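Local coordinates for ESX secretion system protein EccC (Thermomonospora curvata, PDB 4NH0) that is a secretion-system ATPase that may act as the translocase of a type VII (ESX) system, which exports EsxA and EsxB, at residues 924-928 with 1138-1143; 943-949 with 1100-1106. All coordinates share one frame; numbering follows the deposited sequence.

In the fold
In the third FtsK domain, the chain first lays down strand 922-927, half of interaction 1, and soon afterwards strand 944-947, half of interaction 2. Strand 1102-1104 then returns beside 944-947, and interaction 2 closes a loop of 150 residues. After strand 1127-1132, strand 1136-1144 pairs with 922-927, so interaction 1 closes the larger loop, which contains the smaller one whole. Both belong to one mixed sheet, an example of an ATP site assembled from distant parts of a chain. Interaction 1 fastens 922-927 to the strand that meets adenine; strand 1127-1132 and the packing of Thr1142 CG2 on Leu1103 CD2 (3.7 Å) link that strand to interaction 2, where 944-947 leads to the ATP-binding loop.

Interaction 1: residues 924-928 with 1138-1143; sequences IGIDE and RLIQTA. With ATP (adenosine-5'-triphosphate), chain F.
Backbone bonds carry the pairing of Ile924, Ile926 and Glu928 with 1138-1143, an antiparallel ladder. Ile926 and Gln1141 form its hydrogen-bonded pair, with Gln1141 N 2.7 Å from Ile926 O, while Ile926 N returns a bond to Gln1141 O. Ala1143 N donates to Ile924 O at one end and Glu928 N to Leu1139 O at the other.

Among the charged groups, Arg1138 bends at chi3 (-19°), which brings the guanidinium in-plane edge to Asp927; NH1 makes a salt bridge of 3.6 Å with OD2, the carboxylate plane being turned 59° from that of the guanidinium. The other oxygen, OD1, accepts from Ser932 N. Glu928 turns OE2 to Arg723.

Ile1140 shares a face with Asp927, CG2 lying 3.8 Å from Asp927 CB. In apolar contact, Ile1140 CD1 meets Ile924 CD1 at 4.1 Å, the two chains crossing at about a right angle.

At the ligand, ATP N6 donates to Thr1142 O (3.2 Å, 168° at the hydrogen), and Thr1142 OG1 bonds Gly1126 O. Because a main-chain carbonyl receives the exocyclic amino group, the strand offers an acceptor that suits adenine and probably would not suit guanine, whose six-position carries an oxygen.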
loop_
_atom_site.group_PDB
_atom_site.type_symbol
_atom_site.label_atom_id
_atom_site.label_comp_id
_atom_site.label_asym_id
_atom_site.label_seq_id
_atom_site.Cartn_x
_atom_site.Cartn_y
_atom_site.Cartn_z
ATOM N N ILE A 924 -5.293 -30.376 31.607
ATOM C CA ILE A 924 -4.611 -31.345 30.757
ATOM C C ILE A 924 -3.721 -30.652 29.736
ATOM O O ILE A 924 -2.892 -31.288 29.088
ATOM C CB ILE A 924 -5.610 -32.256 30.022
ATOM C CG1 ILE A 924 -6.520 -31.428 29.115
ATOM C CG2 ILE A 924 -6.434 -33.052 31.018
ATOM C CD1 ILE A 924 -7.531 -32.250 28.355
ATOM N N GLY A 925 -3.893 -29.342 29.596
ATOM C CA GLY A 925 -3.086 -28.570 28.672
ATOM C C GLY A 925 -3.642 -27.182 28.433
ATOM O O GLY A 925 -4.536 -26.732 29.147
ATOM N N ILE A 926 -3.108 -26.501 27.426
ATOM C CA ILE A 926 -3.571 -25.166 27.073
ATOM C C ILE A 926 -4.015 -25.118 25.616
ATOM O O ILE A 926 -3.487 -25.843 24.775
ATOM C CB ILE A 926 -2.479 -24.106 27.312
ATOM C CG1 ILE A 926 -1.246 -24.399 26.457
ATOM C CG2 ILE A 926 -2.101 -24.056 28.782
ATOM C CD1 ILE A 926 -0.162 -23.357 26.574
ATOM N N ASP A 927 -4.992 -24.266 25.323
ATOM C CA ASP A 927 -5.540 -24.175 23.976
ATOM C C ASP A 927 -4.759 -23.197 23.110
ATOM O O ASP A 927 -3.912 -22.461 23.604
ATOM C CB ASP A 927 -7.016 -23.770 24.024
ATOM C CG ASP A 927 -7.257 -22.510 24.831
ATOM O OD1 ASP A 927 -6.280 -21.812 25.169
ATOM O OD2 ASP A 927 -8.432 -22.211 25.129
ATOM N N GLU A 928 -5.050 -23.198 21.814
ATOM C CA GLU A 928 -4.391 -22.292 20.885
ATOM C C GLU A 928 -5.027 -20.910 20.941
ATOM O O GLU A 928 -4.388 -19.908 20.626
ATOM C CB GLU A 928 -4.459 -22.841 19.459
ATOM C CG GLU A 928 -3.660 -22.037 18.446
ATOM C CD GLU A 928 -3.933 -22.458 17.019
ATOM O OE1 GLU A 928 -5.115 -22.669 16.677
ATOM O OE2 GLU A 928 -2.967 -22.576 16.238
ATOM N N ARG A 1138 -11.928 -27.301 19.873
ATOM C CA ARG A 1138 -10.879 -26.354 20.217
ATOM C C ARG A 1138 -9.510 -27.016 20.137
ATOM O O ARG A 1138 -9.294 -28.078 20.716
ATOM C CB ARG A 1138 -11.123 -25.798 21.618
ATOM C CG ARG A 1138 -10.350 -24.540 21.953
ATOM C CD ARG A 1138 -10.494 -24.223 23.429
ATOM N NE ARG A 1138 -11.648 -24.898 24.012
ATOM C CZ ARG A 1138 -11.873 -25.002 25.317
ATOM N NH1 ARG A 1138 -11.019 -24.476 26.183
ATOM N NH2 ARG A 1138 -12.950 -25.637 25.758
ATOM N N LEU A 1139 -8.589 -26.390 19.412
ATOM C CA LEU A 1139 -7.240 -26.924 19.278
ATOM C C LEU A 1139 -6.419 -26.640 20.529
ATOM O O LEU A 1139 -6.238 -25.486 20.915
ATOM C CB LEU A 1139 -6.547 -26.337 18.049
ATOM C CG LEU A 1139 -5.107 -26.794 17.819
ATOM C CD1 LEU A 1139 -5.044 -28.297 17.639
ATOM C CD2 LEU A 1139 -4.504 -26.085 16.620
ATOM N N ILE A 1140 -5.928 -27.699 21.166
ATOM C CA ILE A 1140 -5.142 -27.559 22.386
ATOM C C ILE A 1140 -3.814 -28.302 22.299
ATOM O O ILE A 1140 -3.571 -29.058 21.362
ATOM C CB ILE A 1140 -5.904 -28.081 23.619
ATOM C CG1 ILE A 1140 -5.939 -29.611 23.619
ATOM C CG2 ILE A 1140 -7.304 -27.499 23.676
ATOM C CD1 ILE A 1140 -6.427 -30.207 24.917
ATOM N N GLN A 1141 -2.960 -28.076 23.291
ATOM C CA GLN A 1141 -1.703 -28.802 23.421
ATOM C C GLN A 1141 -1.626 -29.449 24.797
ATOM O O GLN A 1141 -1.647 -28.759 25.810
ATOM C CB GLN A 1141 -0.512 -27.870 23.204
ATOM C CG GLN A 1141 0.828 -28.487 23.560
ATOM C CD GLN A 1141 1.340 -29.433 22.498
ATOM O OE1 GLN A 1141 0.999 -29.308 21.324
ATOM N NE2 GLN A 1141 2.163 -30.389 22.907
ATOM N N THR A 1142 -1.547 -30.774 24.831
ATOM C CA THR A 1142 -1.507 -31.494 26.097
ATOM C C THR A 1142 -0.128 -31.405 26.739
ATOM O O THR A 1142 0.867 -31.147 26.063
ATOM C CB THR A 1142 -1.894 -32.971 25.921
ATOM O OG1 THR A 1142 -1.046 -33.578 24.941
ATOM C CG2 THR A 1142 -3.335 -33.086 25.471
ATOM N N ALA A 1143 -0.080 -31.622 28.049
ATOM C CA ALA A 1143 1.156 -31.466 28.804
ATOM C C ALA A 1143 1.960 -32.758 28.875
ATOM O O ALA A 1143 1.398 -33.851 28.881
ATOM C CB ALA A 1143 0.853 -30.964 30.201
HETATM P PG ATP F . 2.074 -45.921 21.441
HETATM O O1G ATP F . 3.248 -46.150 22.360
HETATM O O2G ATP F . 2.322 -46.292 20.000
HETATM O O3G ATP F . 0.760 -46.409 21.996
HETATM P PB ATP F . 1.649 -43.507 22.772
HETATM O O1B ATP F . 1.813 -44.433 23.949
HETATM O O2B ATP F . 0.369 -42.735 22.601
HETATM O O3B ATP F . 1.908 -44.321 21.411
HETATM P PA ATP F . 3.436 -41.941 24.204
HETATM O O1A ATP F . 2.369 -41.163 24.929
HETATM O O2A ATP F . 4.070 -43.133 24.878
HETATM O O3A ATP F . 2.829 -42.419 22.795
HETATM O "O5'" ATP F . 4.591 -40.921 23.754
HETATM C "C5'" ATP F . 5.471 -41.243 22.682
HETATM C "C4'" ATP F . 6.425 -40.074 22.493
HETATM O "O4'" ATP F . 5.667 -38.871 22.361
HETATM C "C3'" ATP F . 7.333 -39.911 23.699
HETATM O "O3'" ATP F . 8.693 -40.137 23.315
HETATM C "C2'" ATP F . 7.160 -38.482 24.168
HETATM O "O2'" ATP F . 8.420 -37.806 24.134
HETATM C "C1'" ATP F . 6.196 -37.834 23.189
HETATM N N9 ATP F . 5.089 -37.172 23.925
HETATM C C8 ATP F . 4.119 -37.803 24.611
HETATM N N7 ATP F . 3.258 -36.916 25.170
HETATM C C5 ATP F . 3.678 -35.682 24.840
HETATM C C6 ATP F . 3.226 -34.298 25.101
HETATM N N6 ATP F . 2.124 -34.050 25.848
HETATM N N1 ATP F . 3.950 -33.289 24.571
HETATM C C2 ATP F . 5.047 -33.524 23.829
HETATM N N3 ATP F . 5.513 -34.753 23.552
HETATM C C4 ATP F . 4.886 -35.857 24.022
#

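Interaction 2: residues 943-949 with 1100-1106; sequences HFLVFGD and SPGLVMS
The carbonyl oxygen of Leu1103 is gripped from the neighbouring strand by two donors of unequal strength: Phe947 N lies 2.9 Å away and meets it nearly in line with the carbonyl bond (172° at the oxygen), and the CA of Val946 adds a weaker CH...O contact at 3.2 Å. Further backbone bonds alternate in direction along this parallel pair. Leu945 N donates to Pro1101 O within the carbonyl plane, Leu945 O accepts from Leu1103 N, and Phe947 O accepts from Met1105 N, which lies 32° out of the plane of the Phe947 carbonyl. Further along, Asp949 N donates to Ser1106 O at 2.8 Å, so the pairing continues to where the chain enters the ATP-binding loop.

Side chains fill the face that bears Val946 and Leu1103. These two lie side by side and point the same way, with Val946 CG2 4.0 Å from Leu1103 CB; the sulfur of Met1105 touches that same methyl. Phe944, its CG set trans to the backbone N (chi1 178°), carries its ring alongside 1101-1103: CD1 passes obliquely by Pro1101 O and rests 4.1 Å from Pro1101 CB, while CZ comes 3.9 Å from Leu1103 CB. An alanine in place of Phe944 would be likely to open a gap beside Leu1103 and to deprive Pro1101 of its aromatic neighbour.

Strand 944-947 leads into the ATP-binding loop, which includes Lys954 and matches a P-loop (Walker A) pattern beginning at Gly948, and helix 954-968 lies against the Val946 face, with Leu957 touching both Val946 and Leu1103. Strand 1072-1078 pairs with the other edge of 944-947, and strand 1127-1132 runs antiparallel beside 1102-1104.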
loop_
_atom_site.group_PDB
_atom_site.type_symbol
_atom_site.label_atom_id
_atom_site.label_comp_id
_atom_site.label_asym_id
_atom_site.label_seq_id
_atom_site.Cartn_x
_atom_site.Cartn_y
_atom_site.Cartn_z
ATOM N N HIS A 943 -17.257 -39.092 31.801
ATOM C CA HIS A 943 -16.372 -39.862 30.931
ATOM C C HIS A 943 -15.425 -39.001 30.099
ATOM O O HIS A 943 -15.605 -37.790 29.985
ATOM C CB HIS A 943 -17.199 -40.750 30.000
ATOM C CG HIS A 943 -18.230 -41.571 30.708
ATOM N ND1 HIS A 943 -17.910 -42.675 31.468
ATOM C CD2 HIS A 943 -19.577 -41.449 30.771
ATOM C CE1 HIS A 943 -19.014 -43.197 31.970
ATOM N NE2 HIS A 943 -20.040 -42.472 31.563
ATOM N N PHE A 944 -14.415 -39.644 29.523
ATOM C CA PHE A 944 -13.476 -38.981 28.623
ATOM C C PHE A 944 -12.910 -39.976 27.614
ATOM O O PHE A 944 -12.666 -41.134 27.944
ATOM C CB PHE A 944 -12.342 -38.321 29.408
ATOM C CG PHE A 944 -11.306 -37.667 28.538
ATOM C CD1 PHE A 944 -11.556 -36.444 27.943
ATOM C CD2 PHE A 944 -10.083 -38.275 28.316
ATOM C CE1 PHE A 944 -10.609 -35.841 27.142
ATOM C CE2 PHE A 944 -9.133 -37.677 27.516
ATOM C CZ PHE A 944 -9.396 -36.459 26.929
ATOM N N LEU A 945 -12.695 -39.513 26.387
ATOM C CA LEU A 945 -12.248 -40.381 25.301
ATOM C C LEU A 945 -11.229 -39.681 24.407
ATOM O O LEU A 945 -11.395 -38.512 24.069
ATOM C CB LEU A 945 -13.453 -40.838 24.475
ATOM C CG LEU A 945 -13.212 -41.749 23.274
ATOM C CD1 LEU A 945 -12.515 -43.028 23.698
ATOM C CD2 LEU A 945 -14.528 -42.060 22.583
ATOM N N VAL A 946 -10.176 -40.394 24.019
ATOM C CA VAL A 946 -9.128 -39.796 23.197
ATOM C C VAL A 946 -8.636 -40.728 22.085
ATOM O O VAL A 946 -8.293 -41.883 22.330
ATOM C CB VAL A 946 -7.925 -39.357 24.069
ATOM C CG1 VAL A 946 -7.508 -40.467 25.018
ATOM C CG2 VAL A 946 -6.757 -38.918 23.201
ATOM N N PHE A 947 -8.619 -40.211 20.858
ATOM C CA PHE A 947 -8.095 -40.943 19.709
ATOM C C PHE A 947 -6.751 -40.367 19.274
ATOM O O PHE A 947 -6.482 -39.184 19.478
ATOM C CB PHE A 947 -9.076 -40.896 18.535
ATOM C CG PHE A 947 -10.403 -41.535 18.820
ATOM C CD1 PHE A 947 -10.600 -42.886 18.592
ATOM C CD2 PHE A 947 -11.461 -40.783 19.299
ATOM C CE1 PHE A 947 -11.821 -43.476 18.849
ATOM C CE2 PHE A 947 -12.684 -41.366 19.556
ATOM C CZ PHE A 947 -12.864 -42.714 19.329
ATOM N N GLY A 948 -5.913 -41.201 18.667
ATOM C CA GLY A 948 -4.619 -40.755 18.180
ATOM C C GLY A 948 -3.776 -41.884 17.619
ATOM O O GLY A 948 -3.845 -43.014 18.097
ATOM N N ASP A 949 -2.970 -41.575 16.608
ATOM C CA ASP A 949 -2.133 -42.581 15.963
ATOM C C ASP A 949 -0.992 -43.037 16.866
ATOM O O ASP A 949 -0.896 -42.619 18.018
ATOM C CB ASP A 949 -1.580 -42.053 14.634
ATOM C CG ASP A 949 -0.898 -40.703 14.773
ATOM O OD1 ASP A 949 -0.121 -40.509 15.731
ATOM O OD2 ASP A 949 -1.136 -39.831 13.912
ATOM N N SER A 1100 -19.730 -36.902 25.965
ATOM C CA SER A 1100 -18.565 -36.878 26.836
ATOM C C SER A 1100 -17.454 -36.050 26.209
ATOM O O SER A 1100 -17.330 -36.005 24.987
ATOM C CB SER A 1100 -18.073 -38.298 27.117
ATOM O OG SER A 1100 -19.014 -39.016 27.892
ATOM N N PRO A 1101 -16.650 -35.375 27.046
ATOM C CA PRO A 1101 -15.491 -34.624 26.561
ATOM C C PRO A 1101 -14.512 -35.541 25.846
ATOM O O PRO A 1101 -14.304 -36.670 26.285
ATOM C CB PRO A 1101 -14.878 -34.054 27.840
ATOM C CG PRO A 1101 -16.002 -34.015 28.811
ATOM C CD PRO A 1101 -16.836 -35.215 28.498
ATOM N N GLY A 1102 -13.924 -35.066 24.755
ATOM C CA GLY A 1102 -13.043 -35.902 23.967
ATOM C C GLY A 1102 -11.850 -35.174 23.388
ATOM O O GLY A 1102 -11.798 -33.947 23.381
ATOM N N LEU A 1103 -10.884 -35.944 22.902
ATOM C CA LEU A 1103 -9.699 -35.380 22.273
ATOM C C LEU A 1103 -9.325 -36.164 21.022
ATOM O O LEU A 1103 -9.189 -37.385 21.061
ATOM C CB LEU A 1103 -8.527 -35.362 23.253
ATOM C CG LEU A 1103 -7.219 -34.786 22.710
ATOM C CD1 LEU A 1103 -7.443 -33.387 22.184
ATOM C CD2 LEU A 1103 -6.152 -34.776 23.781
ATOM N N VAL A 1104 -9.167 -35.455 19.911
ATOM C CA VAL A 1104 -8.741 -36.075 18.666
ATOM C C VAL A 1104 -7.344 -35.593 18.300
ATOM O O VAL A 1104 -7.157 -34.436 17.927
ATOM C CB VAL A 1104 -9.713 -35.766 17.515
ATOM C CG1 VAL A 1104 -9.203 -36.361 16.214
ATOM C CG2 VAL A 1104 -11.098 -36.296 17.840
ATOM N N MET A 1105 -6.365 -36.481 18.414
ATOM C CA MET A 1105 -4.977 -36.118 18.164
ATOM C C MET A 1105 -4.577 -36.357 16.714
ATOM O O MET A 1105 -5.390 -36.212 15.803
ATOM C CB MET A 1105 -4.052 -36.893 19.101
ATOM C CG MET A 1105 -4.159 -36.465 20.556
ATOM S SD MET A 1105 -3.202 -37.504 21.670
ATOM C CE MET A 1105 -2.967 -36.395 23.052
ATOM N N SER A 1106 -3.314 -36.716 16.508
ATOM C CA SER A 1106 -2.789 -36.951 15.170
ATOM C C SER A 1106 -3.427 -38.178 14.532
ATOM O O SER A 1106 -3.626 -39.199 15.189
ATOM C CB SER A 1106 -1.270 -37.114 15.215
ATOM O OG SER A 1106 -0.739 -37.331 13.920
#